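Local atomic coordinates of restriction endonuclease PacI (Pseudomonas alcaligenes, PDB entry 3M7K), a protein that cleaves double-stranded DNA at a rare eight-base-pair target site, acting as an HNH restriction endonuclease with a beta-beta-alpha-metal active site. Residues L52-G56 / N104-A108. Residues are numbered along the deposited sequence; the frame is centred on the assembly and turned at random.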
ATOM      1  N   LEU A  52     -11.459  24.142   6.442  1.00 38.14           N
ATOM      2  CA  LEU A  52     -12.236  24.410   5.226  1.00 38.27           C
ATOM      3  C   LEU A  52     -11.488  25.340   4.282  1.00 37.52           C
ATOM      4  O   LEU A  52     -11.525  25.131   3.065  1.00 37.81           O
ATOM      5  CB  LEU A  52     -13.645  24.939   5.528  1.00 38.31           C
ATOM      6  CG  LEU A  52     -14.675  24.005   6.187  1.00 39.32           C
ATOM      7  CD1 LEU A  52     -16.000  24.753   6.337  1.00 41.76           C
ATOM      8  CD2 LEU A  52     -14.902  22.719   5.425  1.00 39.26           C
ATOM      9  N   ALA A  53     -10.780  26.326   4.833  1.00 36.19           N
ATOM     10  CA  ALA A  53      -9.947  27.198   4.002  1.00 35.80           C
ATOM     11  C   ALA A  53      -8.762  26.436   3.421  1.00 35.52           C
ATOM     12  O   ALA A  53      -8.377  26.653   2.271  1.00 35.41           O
ATOM     13  CB  ALA A  53      -9.460  28.432   4.791  1.00 35.67           C
ATOM     14  N   TRP A  54      -8.175  25.563   4.237  1.00 35.86           N
ATOM     15  CA  TRP A  54      -7.053  24.730   3.816  1.00 35.52           C
ATOM     16  C   TRP A  54      -7.505  23.765   2.716  1.00 35.39           C
ATOM     17  O   TRP A  54      -6.788  23.574   1.719  1.00 35.90           O
ATOM     18  CB  TRP A  54      -6.475  24.001   5.029  1.00 35.50           C
ATOM     19  CG  TRP A  54      -5.300  23.103   4.741  1.00 36.30           C
ATOM     20  CD1 TRP A  54      -3.968  23.453   4.738  1.00 36.80           C
ATOM     21  CD2 TRP A  54      -5.356  21.723   4.409  1.00 35.64           C
ATOM     22  NE1 TRP A  54      -3.197  22.360   4.421  1.00 36.79           N
ATOM     23  CE2 TRP A  54      -4.024  21.283   4.213  1.00 37.37           C
ATOM     24  CE3 TRP A  54      -6.406  20.802   4.256  1.00 36.41           C
ATOM     25  CZ2 TRP A  54      -3.713  19.951   3.873  1.00 37.90           C
ATOM     26  CZ3 TRP A  54      -6.093  19.478   3.917  1.00 36.92           C
ATOM     27  CH2 TRP A  54      -4.757  19.068   3.734  1.00 37.05           C
ATOM     28  N   TYR A  55      -8.698  23.193   2.876  1.00 34.73           N
ATOM     29  CA  TYR A  55      -9.181  22.137   1.976  1.00 35.08           C
ATOM     30  C   TYR A  55      -9.551  22.708   0.604  1.00 35.51           C
ATOM     31  O   TYR A  55      -9.528  21.994  -0.410  1.00 35.53           O
ATOM     32  CB  TYR A  55     -10.382  21.400   2.597  1.00 34.10           C
ATOM     33  CG  TYR A  55     -10.701  20.026   1.995  1.00 33.78           C
ATOM     34  CD1 TYR A  55     -11.967  19.753   1.477  1.00 33.76           C
ATOM     35  CD2 TYR A  55      -9.751  19.003   1.972  1.00 33.35           C
ATOM     36  CE1 TYR A  55     -12.284  18.492   0.936  1.00 33.61           C
ATOM     37  CE2 TYR A  55     -10.048  17.738   1.422  1.00 33.08           C
ATOM     38  CZ  TYR A  55     -11.327  17.494   0.916  1.00 33.21           C
ATOM     39  OH  TYR A  55     -11.639  16.280   0.382  1.00 33.89           O
ATOM     40  N   GLY A  56      -9.895  23.993   0.584  1.00 36.39           N
ATOM     41  CA  GLY A  56     -10.291  24.667  -0.636  1.00 37.71           C
ATOM     42  C   GLY A  56     -11.455  24.007  -1.357  1.00 38.17           C
ATOM     43  O   GLY A  56     -12.397  23.484  -0.742  1.00 37.45           O
ATOM     44  N   ASN A 104       1.640  19.955   9.460  1.00 43.79           N
ATOM     45  CA  ASN A 104       1.880  18.525   9.150  1.00 42.31           C
ATOM     46  C   ASN A 104       0.980  17.915   8.068  1.00 41.75           C
ATOM     47  O   ASN A 104       1.201  16.791   7.615  1.00 42.08           O
ATOM     48  CB  ASN A 104       1.770  17.715  10.440  1.00 41.99           C
ATOM     49  CG  ASN A 104       2.344  16.326  10.316  1.00 40.97           C
ATOM     50  OD1 ASN A 104       3.374  16.104   9.662  1.00 40.35           O
ATOM     51  ND2 ASN A 104       1.685  15.376  10.950  1.00 39.05           N
ATOM     52  N   ALA A 105      -0.035  18.655   7.656  1.00 40.95           N
ATOM     53  CA  ALA A 105      -1.029  18.149   6.708  1.00 39.54           C
ATOM     54  C   ALA A 105      -0.561  18.313   5.279  1.00 39.51           C
ATOM     55  O   ALA A 105       0.013  19.345   4.899  1.00 38.71           O
ATOM     56  CB  ALA A 105      -2.347  18.844   6.896  1.00 39.05           C
ATOM     57  N   ARG A 106      -0.858  17.288   4.492  1.00 37.71           N
ATOM     58  CA  ARG A 106      -0.600  17.263   3.080  1.00 37.76           C
ATOM     59  C   ARG A 106      -1.847  16.643   2.462  1.00 36.45           C
ATOM     60  O   ARG A 106      -2.373  15.660   3.000  1.00 36.47           O
ATOM     61  CB  ARG A 106       0.597  16.337   2.892  1.00 38.44           C
ATOM     62  CG  ARG A 106       1.204  16.392   1.571  1.00 41.08           C
ATOM     63  CD  ARG A 106       2.711  16.302   1.699  1.00 41.70           C
ATOM     64  NE  ARG A 106       3.194  16.224   0.351  1.00 41.71           N
ATOM     65  CZ  ARG A 106       4.456  16.093  -0.015  1.00 41.42           C
ATOM     66  NH1 ARG A 106       5.426  16.037   0.889  1.00 41.58           N
ATOM     67  NH2 ARG A 106       4.722  16.011  -1.306  1.00 41.38           N
ATOM     68  N   LEU A 107      -2.338  17.180   1.348  1.00 35.34           N
ATOM     69  CA  LEU A 107      -3.460  16.537   0.663  1.00 34.37           C
ATOM     70  C   LEU A 107      -2.938  15.283  -0.003  1.00 32.94           C
ATOM     71  O   LEU A 107      -1.857  15.301  -0.607  1.00 33.07           O
ATOM     72  CB  LEU A 107      -4.048  17.465  -0.391  1.00 35.30           C
ATOM     73  CG  LEU A 107      -5.504  17.422  -0.812  1.00 37.68           C
ATOM     74  CD1 LEU A 107      -6.503  17.601   0.352  1.00 38.74           C
ATOM     75  CD2 LEU A 107      -5.685  18.511  -1.876  1.00 39.45           C
ATOM     76  N   ALA A 108      -3.680  14.191   0.127  1.00 30.00           N
ATOM     77  CA  ALA A 108      -3.287  12.927  -0.491  1.00 29.12           C
ATOM     78  C   ALA A 108      -4.502  12.097  -0.930  1.00 27.83           C
ATOM     79  O   ALA A 108      -5.497  12.011  -0.206  1.00 27.85           O
ATOM     80  CB  ALA A 108      -2.400  12.104   0.470  1.00 27.80           C
TER
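Aromatic side chains at the end of a helix can bridge a gap that the backbones leave open, and the contact of residues 52-56 with 104-108 illustrates this. Between the last turn of helix 48-55 and strand 105-108 the backbones remain apart, CA of Tyr55 lying 8.1 Å from CA of Leu107. Trp54, with chi1 t (-180°) and chi2 near 90°, extends its indole across the space: its CZ2 lies 3.5 Å from CB of Ala105, and its CH2 lies 3.9 Å from the backbone N of Leu107. Leu107 answers from the strand. Its CA-to-CB bond points sideways, but the t,p rotamer brings CD1 nearer to the helix, 3.7 Å from CE2 of Tyr55 and 4.0 Å from CZ3 of Trp54, so one methyl serves both aromatic residues. Tyr55, chi1 also t, at -162°, sends its hydroxyl past this meeting point to the carbonyl of Leu89, which accepts a hydrogen bond. The CA-to-CB bond of Arg106 points away from the helix, and its guanidinium forms a salt bridge with Asp126. Strand 105-108 pairs antiparallel with 90-93, which bears the magnesium ligand Asp92 and whose Val91 touches both Trp54 and Ala105, and leads to helix 110-116, which bears Asn113, the other protein ligand; this is the beta-beta-alpha-metal unit of HNH nucleases. The direct contact is apolar and modest in area; without hydrogen bonds across it, it depends on rotamers placing carbon atoms.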